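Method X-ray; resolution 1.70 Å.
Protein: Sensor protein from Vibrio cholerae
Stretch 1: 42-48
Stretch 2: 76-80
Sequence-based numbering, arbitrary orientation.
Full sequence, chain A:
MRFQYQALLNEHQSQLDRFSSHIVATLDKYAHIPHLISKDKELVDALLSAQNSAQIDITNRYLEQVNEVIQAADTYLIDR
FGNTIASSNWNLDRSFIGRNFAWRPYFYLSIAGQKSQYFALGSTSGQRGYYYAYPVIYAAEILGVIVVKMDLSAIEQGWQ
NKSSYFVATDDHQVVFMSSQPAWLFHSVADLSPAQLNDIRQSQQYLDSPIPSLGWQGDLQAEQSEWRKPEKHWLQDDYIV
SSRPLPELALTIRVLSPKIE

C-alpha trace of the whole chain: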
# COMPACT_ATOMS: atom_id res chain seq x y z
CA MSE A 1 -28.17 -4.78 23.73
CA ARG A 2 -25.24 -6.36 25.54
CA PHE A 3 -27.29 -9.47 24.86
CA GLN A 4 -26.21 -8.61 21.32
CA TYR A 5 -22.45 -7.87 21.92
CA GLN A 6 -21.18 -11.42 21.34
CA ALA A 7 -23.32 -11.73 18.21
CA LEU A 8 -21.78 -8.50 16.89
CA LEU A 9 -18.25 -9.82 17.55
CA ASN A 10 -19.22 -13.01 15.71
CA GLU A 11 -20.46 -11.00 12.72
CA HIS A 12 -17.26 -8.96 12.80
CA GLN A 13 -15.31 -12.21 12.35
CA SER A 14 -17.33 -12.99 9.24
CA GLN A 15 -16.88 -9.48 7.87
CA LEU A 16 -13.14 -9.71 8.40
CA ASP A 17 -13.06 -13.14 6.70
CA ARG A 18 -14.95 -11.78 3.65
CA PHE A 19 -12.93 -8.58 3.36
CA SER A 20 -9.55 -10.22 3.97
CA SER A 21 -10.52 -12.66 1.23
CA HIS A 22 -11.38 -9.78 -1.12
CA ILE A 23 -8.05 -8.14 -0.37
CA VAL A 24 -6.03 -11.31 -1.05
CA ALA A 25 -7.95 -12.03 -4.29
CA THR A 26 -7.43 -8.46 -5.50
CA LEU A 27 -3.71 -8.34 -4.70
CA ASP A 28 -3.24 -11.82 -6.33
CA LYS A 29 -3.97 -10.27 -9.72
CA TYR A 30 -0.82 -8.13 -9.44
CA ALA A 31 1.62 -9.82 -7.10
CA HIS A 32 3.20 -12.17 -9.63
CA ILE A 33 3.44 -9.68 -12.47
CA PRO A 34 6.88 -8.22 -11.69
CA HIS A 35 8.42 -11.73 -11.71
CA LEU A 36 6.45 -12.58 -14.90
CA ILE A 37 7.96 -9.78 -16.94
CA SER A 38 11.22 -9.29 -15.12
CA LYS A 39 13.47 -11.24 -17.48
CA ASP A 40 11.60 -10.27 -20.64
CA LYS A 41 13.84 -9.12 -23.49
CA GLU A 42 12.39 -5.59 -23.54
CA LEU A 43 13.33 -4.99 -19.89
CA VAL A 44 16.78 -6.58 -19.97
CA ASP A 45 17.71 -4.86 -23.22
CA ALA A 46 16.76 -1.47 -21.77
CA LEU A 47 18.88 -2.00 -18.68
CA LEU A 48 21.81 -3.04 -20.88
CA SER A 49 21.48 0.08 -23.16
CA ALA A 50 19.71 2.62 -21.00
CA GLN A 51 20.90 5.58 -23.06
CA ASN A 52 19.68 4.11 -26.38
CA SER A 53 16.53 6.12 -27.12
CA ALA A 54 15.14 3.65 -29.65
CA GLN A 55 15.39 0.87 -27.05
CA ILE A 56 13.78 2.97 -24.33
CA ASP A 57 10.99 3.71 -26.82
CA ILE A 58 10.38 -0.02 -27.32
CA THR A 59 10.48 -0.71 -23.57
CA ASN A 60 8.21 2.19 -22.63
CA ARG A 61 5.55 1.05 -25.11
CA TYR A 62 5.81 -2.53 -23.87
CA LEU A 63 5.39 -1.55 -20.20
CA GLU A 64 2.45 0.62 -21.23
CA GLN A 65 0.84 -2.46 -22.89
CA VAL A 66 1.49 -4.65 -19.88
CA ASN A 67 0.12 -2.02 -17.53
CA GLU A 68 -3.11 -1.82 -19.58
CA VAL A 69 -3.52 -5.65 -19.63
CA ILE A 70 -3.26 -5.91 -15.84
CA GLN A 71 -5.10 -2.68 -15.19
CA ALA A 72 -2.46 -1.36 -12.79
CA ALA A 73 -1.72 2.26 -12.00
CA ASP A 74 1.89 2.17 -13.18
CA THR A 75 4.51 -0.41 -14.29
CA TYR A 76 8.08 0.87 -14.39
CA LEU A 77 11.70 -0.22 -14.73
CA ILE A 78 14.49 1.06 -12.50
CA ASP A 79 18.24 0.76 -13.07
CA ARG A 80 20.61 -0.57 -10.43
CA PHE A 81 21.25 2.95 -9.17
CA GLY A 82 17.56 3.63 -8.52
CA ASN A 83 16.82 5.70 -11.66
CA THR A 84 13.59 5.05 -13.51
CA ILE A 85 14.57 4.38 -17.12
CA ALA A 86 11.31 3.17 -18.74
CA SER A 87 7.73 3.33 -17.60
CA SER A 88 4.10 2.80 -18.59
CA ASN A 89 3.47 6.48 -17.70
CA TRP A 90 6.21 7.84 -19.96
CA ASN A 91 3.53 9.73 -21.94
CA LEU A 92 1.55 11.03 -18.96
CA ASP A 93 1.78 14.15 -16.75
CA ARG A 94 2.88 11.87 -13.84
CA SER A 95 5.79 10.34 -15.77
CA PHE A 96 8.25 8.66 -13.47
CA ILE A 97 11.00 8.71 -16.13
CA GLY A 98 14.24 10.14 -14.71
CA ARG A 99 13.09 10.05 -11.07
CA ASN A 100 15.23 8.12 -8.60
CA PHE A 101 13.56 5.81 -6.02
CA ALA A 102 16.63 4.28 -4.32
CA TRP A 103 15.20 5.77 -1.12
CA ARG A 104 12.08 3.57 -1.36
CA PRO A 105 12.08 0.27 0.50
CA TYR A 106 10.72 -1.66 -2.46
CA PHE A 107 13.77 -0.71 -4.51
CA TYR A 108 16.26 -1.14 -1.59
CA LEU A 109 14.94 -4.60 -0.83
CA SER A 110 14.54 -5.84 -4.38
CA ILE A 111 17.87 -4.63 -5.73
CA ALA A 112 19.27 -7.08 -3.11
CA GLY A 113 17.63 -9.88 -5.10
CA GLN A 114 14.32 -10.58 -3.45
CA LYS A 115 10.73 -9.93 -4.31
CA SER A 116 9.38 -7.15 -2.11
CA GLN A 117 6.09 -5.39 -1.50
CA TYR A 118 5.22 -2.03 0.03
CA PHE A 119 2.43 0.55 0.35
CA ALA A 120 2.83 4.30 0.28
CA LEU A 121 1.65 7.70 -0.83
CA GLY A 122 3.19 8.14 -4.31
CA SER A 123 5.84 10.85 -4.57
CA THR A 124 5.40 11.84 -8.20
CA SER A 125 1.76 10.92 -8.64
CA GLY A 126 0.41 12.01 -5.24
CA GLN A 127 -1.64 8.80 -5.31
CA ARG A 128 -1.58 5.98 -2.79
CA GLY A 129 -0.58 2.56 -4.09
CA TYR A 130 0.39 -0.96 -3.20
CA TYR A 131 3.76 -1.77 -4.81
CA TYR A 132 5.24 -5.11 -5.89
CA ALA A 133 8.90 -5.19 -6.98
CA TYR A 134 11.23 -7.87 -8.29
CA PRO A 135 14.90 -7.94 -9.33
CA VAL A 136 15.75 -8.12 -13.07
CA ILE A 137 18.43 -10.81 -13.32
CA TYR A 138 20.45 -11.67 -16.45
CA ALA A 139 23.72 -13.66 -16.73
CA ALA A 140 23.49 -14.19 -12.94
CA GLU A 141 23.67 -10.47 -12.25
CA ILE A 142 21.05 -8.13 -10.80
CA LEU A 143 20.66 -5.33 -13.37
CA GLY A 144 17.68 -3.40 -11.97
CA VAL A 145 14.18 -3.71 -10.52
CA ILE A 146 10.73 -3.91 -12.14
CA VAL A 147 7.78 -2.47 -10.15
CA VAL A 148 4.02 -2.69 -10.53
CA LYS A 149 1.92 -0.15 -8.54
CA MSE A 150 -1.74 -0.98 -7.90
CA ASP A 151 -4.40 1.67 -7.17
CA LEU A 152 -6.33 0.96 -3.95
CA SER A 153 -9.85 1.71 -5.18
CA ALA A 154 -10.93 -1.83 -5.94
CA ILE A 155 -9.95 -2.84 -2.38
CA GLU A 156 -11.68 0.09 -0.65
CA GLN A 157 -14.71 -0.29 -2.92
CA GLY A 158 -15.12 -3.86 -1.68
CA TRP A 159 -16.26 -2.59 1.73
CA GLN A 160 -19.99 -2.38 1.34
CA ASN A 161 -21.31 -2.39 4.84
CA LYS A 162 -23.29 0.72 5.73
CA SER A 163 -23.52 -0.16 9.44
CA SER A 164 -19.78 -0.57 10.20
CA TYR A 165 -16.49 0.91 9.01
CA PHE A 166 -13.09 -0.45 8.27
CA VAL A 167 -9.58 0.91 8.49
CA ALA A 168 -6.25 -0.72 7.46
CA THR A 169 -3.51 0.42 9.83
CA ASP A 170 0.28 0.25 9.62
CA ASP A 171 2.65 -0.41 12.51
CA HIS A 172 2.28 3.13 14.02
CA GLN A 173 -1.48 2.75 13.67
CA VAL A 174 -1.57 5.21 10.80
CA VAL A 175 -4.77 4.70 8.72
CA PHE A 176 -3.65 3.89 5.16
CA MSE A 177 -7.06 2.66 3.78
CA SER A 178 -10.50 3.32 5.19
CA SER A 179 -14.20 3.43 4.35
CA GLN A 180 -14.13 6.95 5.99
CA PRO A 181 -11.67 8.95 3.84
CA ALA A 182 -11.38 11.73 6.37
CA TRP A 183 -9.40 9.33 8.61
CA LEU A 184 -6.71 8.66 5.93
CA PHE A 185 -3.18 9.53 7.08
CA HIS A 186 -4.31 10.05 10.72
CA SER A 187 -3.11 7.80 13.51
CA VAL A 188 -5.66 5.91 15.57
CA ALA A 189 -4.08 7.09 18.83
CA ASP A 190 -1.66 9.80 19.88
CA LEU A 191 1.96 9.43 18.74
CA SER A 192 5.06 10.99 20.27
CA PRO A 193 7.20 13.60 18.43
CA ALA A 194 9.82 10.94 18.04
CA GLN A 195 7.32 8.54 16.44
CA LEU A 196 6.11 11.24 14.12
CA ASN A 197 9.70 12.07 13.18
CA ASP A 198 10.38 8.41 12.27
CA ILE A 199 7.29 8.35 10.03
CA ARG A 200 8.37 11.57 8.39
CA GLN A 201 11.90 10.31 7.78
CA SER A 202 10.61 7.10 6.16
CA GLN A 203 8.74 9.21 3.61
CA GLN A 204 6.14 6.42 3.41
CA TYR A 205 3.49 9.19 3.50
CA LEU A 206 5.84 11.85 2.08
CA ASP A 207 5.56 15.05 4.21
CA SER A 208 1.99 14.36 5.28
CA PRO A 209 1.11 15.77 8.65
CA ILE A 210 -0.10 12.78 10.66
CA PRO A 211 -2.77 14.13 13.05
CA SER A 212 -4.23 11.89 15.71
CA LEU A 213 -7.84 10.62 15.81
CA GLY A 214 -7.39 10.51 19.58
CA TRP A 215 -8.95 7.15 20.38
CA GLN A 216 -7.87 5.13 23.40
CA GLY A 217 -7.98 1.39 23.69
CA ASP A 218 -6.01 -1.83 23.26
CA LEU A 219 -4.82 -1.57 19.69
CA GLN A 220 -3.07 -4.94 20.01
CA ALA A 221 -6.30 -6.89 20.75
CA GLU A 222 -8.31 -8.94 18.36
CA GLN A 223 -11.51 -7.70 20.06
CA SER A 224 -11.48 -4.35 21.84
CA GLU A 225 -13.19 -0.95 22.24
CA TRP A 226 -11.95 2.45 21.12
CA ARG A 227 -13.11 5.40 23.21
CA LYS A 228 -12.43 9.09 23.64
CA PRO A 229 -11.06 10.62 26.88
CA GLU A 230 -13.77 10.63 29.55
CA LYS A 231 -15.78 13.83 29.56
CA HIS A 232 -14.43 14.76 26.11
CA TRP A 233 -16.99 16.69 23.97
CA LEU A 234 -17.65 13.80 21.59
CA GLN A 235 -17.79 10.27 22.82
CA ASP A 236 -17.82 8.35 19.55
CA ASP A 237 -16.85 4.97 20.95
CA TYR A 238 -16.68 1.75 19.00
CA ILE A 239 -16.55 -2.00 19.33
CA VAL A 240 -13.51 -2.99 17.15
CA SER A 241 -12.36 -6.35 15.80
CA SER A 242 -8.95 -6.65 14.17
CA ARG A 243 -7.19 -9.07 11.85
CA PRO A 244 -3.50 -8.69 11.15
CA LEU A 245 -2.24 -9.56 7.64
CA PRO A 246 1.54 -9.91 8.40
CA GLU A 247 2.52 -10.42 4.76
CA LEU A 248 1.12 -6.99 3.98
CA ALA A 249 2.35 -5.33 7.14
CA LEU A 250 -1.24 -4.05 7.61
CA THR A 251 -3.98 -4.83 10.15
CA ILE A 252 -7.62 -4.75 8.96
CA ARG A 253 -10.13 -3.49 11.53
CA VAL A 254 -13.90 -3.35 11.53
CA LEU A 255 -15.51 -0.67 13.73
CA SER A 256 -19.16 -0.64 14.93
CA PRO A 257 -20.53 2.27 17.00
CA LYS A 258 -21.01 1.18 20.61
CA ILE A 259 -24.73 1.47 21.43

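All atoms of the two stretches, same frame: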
# COMPACT_ATOMS: atom_id res chain seq x y z
N GLU A 42 12.55 -7.03 -23.54
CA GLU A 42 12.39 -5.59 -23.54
C GLU A 42 12.98 -4.93 -22.29
O GLU A 42 13.54 -3.83 -22.36
CB GLU A 42 10.91 -5.18 -23.61
CG GLU A 42 10.14 -5.61 -24.93
CD GLU A 42 9.63 -7.07 -24.98
OE1 GLU A 42 10.10 -7.92 -24.20
OE2 GLU A 42 8.78 -7.36 -25.84
N LEU A 43 12.82 -5.59 -21.13
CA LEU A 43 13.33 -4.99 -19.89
C LEU A 43 14.84 -5.17 -19.80
O LEU A 43 15.55 -4.21 -19.48
CB LEU A 43 12.66 -5.66 -18.65
CG LEU A 43 11.26 -5.13 -18.31
CD1 LEU A 43 10.24 -5.47 -19.44
CD2 LEU A 43 10.82 -5.82 -16.97
N VAL A 44 15.34 -6.37 -20.10
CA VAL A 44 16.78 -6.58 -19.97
C VAL A 44 17.52 -5.72 -20.99
O VAL A 44 18.53 -5.09 -20.63
CB VAL A 44 17.18 -8.05 -20.12
CG1 VAL A 44 18.74 -8.21 -20.08
CG2 VAL A 44 16.51 -8.87 -19.00
N ASP A 45 17.02 -5.66 -22.22
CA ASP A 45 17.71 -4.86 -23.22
C ASP A 45 17.78 -3.37 -22.83
O ASP A 45 18.76 -2.67 -23.17
CB ASP A 45 17.04 -4.99 -24.59
CG ASP A 45 17.36 -6.33 -25.32
OD1 ASP A 45 16.81 -6.53 -26.42
OD2 ASP A 45 18.15 -7.13 -24.80
N ALA A 46 16.72 -2.86 -22.20
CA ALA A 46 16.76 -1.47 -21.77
C ALA A 46 17.83 -1.25 -20.71
O ALA A 46 18.56 -0.24 -20.72
CB ALA A 46 15.37 -1.04 -21.22
N LEU A 47 17.91 -2.17 -19.76
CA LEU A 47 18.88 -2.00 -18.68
C LEU A 47 20.29 -2.10 -19.25
O LEU A 47 21.20 -1.46 -18.73
CB LEU A 47 18.64 -3.06 -17.59
CG LEU A 47 17.36 -2.77 -16.77
CD1 LEU A 47 17.01 -4.01 -15.96
CD2 LEU A 47 17.60 -1.62 -15.81
N LEU A 48 20.46 -2.90 -20.30
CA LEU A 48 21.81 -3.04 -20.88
C LEU A 48 22.20 -1.85 -21.78
O LEU A 48 23.40 -1.62 -22.00
CB LEU A 48 21.87 -4.35 -21.70
CG LEU A 48 21.82 -5.64 -20.82
CD1 LEU A 48 21.76 -6.90 -21.77
CD2 LEU A 48 23.04 -5.74 -19.91
N TYR A 76 6.90 0.10 -14.02
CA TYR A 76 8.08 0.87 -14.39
C TYR A 76 9.37 0.15 -14.02
O TYR A 76 9.42 -0.60 -13.05
CB TYR A 76 8.04 2.28 -13.74
CG TYR A 76 7.79 2.32 -12.24
CD1 TYR A 76 8.80 2.71 -11.36
CD2 TYR A 76 6.50 2.05 -11.71
CE1 TYR A 76 8.54 2.84 -9.97
CE2 TYR A 76 6.26 2.18 -10.34
CZ TYR A 76 7.25 2.57 -9.50
OH TYR A 76 6.93 2.73 -8.17
N LEU A 77 10.38 0.45 -14.82
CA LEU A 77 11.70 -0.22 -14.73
C LEU A 77 12.76 0.70 -14.19
O LEU A 77 12.93 1.80 -14.69
CB LEU A 77 12.07 -0.67 -16.17
CG LEU A 77 13.40 -1.40 -16.32
CD1 LEU A 77 13.29 -2.81 -15.68
CD2 LEU A 77 13.66 -1.61 -17.81
N ILE A 78 13.49 0.23 -13.17
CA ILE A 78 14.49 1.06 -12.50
C ILE A 78 15.88 0.45 -12.67
O ILE A 78 16.03 -0.76 -12.54
CB ILE A 78 14.12 1.13 -11.02
CG1 ILE A 78 12.62 1.55 -10.87
CG2 ILE A 78 14.93 2.19 -10.34
CD1 ILE A 78 12.19 1.62 -9.39
N ASP A 79 16.90 1.29 -12.94
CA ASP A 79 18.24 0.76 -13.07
C ASP A 79 18.85 0.41 -11.71
O ASP A 79 18.22 0.55 -10.68
CB ASP A 79 19.13 1.71 -13.92
CG ASP A 79 19.52 3.01 -13.20
OD1 ASP A 79 19.33 3.12 -11.99
OD2 ASP A 79 20.06 3.92 -13.89
N ARG A 80 20.07 -0.10 -11.70
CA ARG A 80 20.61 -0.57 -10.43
C ARG A 80 21.04 0.54 -9.48
O ARG A 80 21.43 0.26 -8.34
CB ARG A 80 21.78 -1.55 -10.70
CG ARG A 80 23.00 -0.90 -11.27
CD ARG A 80 24.06 -2.02 -11.39
NE ARG A 80 25.35 -1.50 -11.82
CZ ARG A 80 26.24 -0.93 -11.01
NH1 ARG A 80 25.96 -0.81 -9.72
NH2 ARG A 80 27.39 -0.48 -11.51

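Helix 42-48 lies against the strand that runs through Leu77, the two axes approaching to 9.3 Å and running in broadly the same direction, with 35° between them. No hydrogen bond crosses between the stretches; the contact is apolar packing that buries 223 Å², both sides summed, and its centre is Leu77. At the start of the helical stretch, Glu42 takes no part: its CA-to-CB bond points sideways, the end of the side chain leads away, and the carboxylate remains in a partly exposed setting that suits its charge.

Leu43 is the first residue to touch the strand. Its CA-to-CB bond also points sideways, but the residue lies close enough that Leu43 CG (chi1 m, chi2 p) is 4.1 Å from Leu77 CD1. Its backbone joins in, with Leu43 O 3.6 Å from Leu77 CD2. That is a van der Waals contact with a methyl group, and the same carbonyl accepts a helical hydrogen bond from Leu47 N (N to O, 3.1 Å), so its polarity is satisfied within the helix.

Val44 and Asp45 point away from the strand, and neither loses surface to it. Val44 is nevertheless buried, as befits an aliphatic side chain, whereas Asp45 is partly exposed and its OD1 is hydrogen-bonded just outside the stretch.

Ala46 points toward the strand. Its single methyl is enough for contact: Ala46 CB sits 3.9 Å from Leu77 CD2, and the same leucine methyl also touches Leu43 O.

Leu47 makes the broadest contact from the helix, with 63 Å² covered. It points toward the strand in an m, t rotamer. Both methyls pack on Leu77, the closest pair being Leu47 CD1 and Leu77 CD1 at 3.9 Å; Leu47 CD2 also reaches the backbone beyond it, 3.7 Å from Ile78 O and 3.7 Å from Asp79 CA. Asp79 thus offers mainly its backbone and CB, the latter 4.1 Å from Leu47 CD2; the end of its side chain leads away, and both carboxylate oxygens find hydrogen bonds outside the two stretches.

Leu48, exposed and out of reach, closes the stretch without touching the strand.

Across the interface, Leu77 points toward the helix with chi1 t and chi2 p, directing its methyls among Leu43, Ala46 and Leu47 and giving up 94 Å². Alternation along the strand turns the side chain of its neighbour Ile78 away, leaving the carbonyl to meet Leu47.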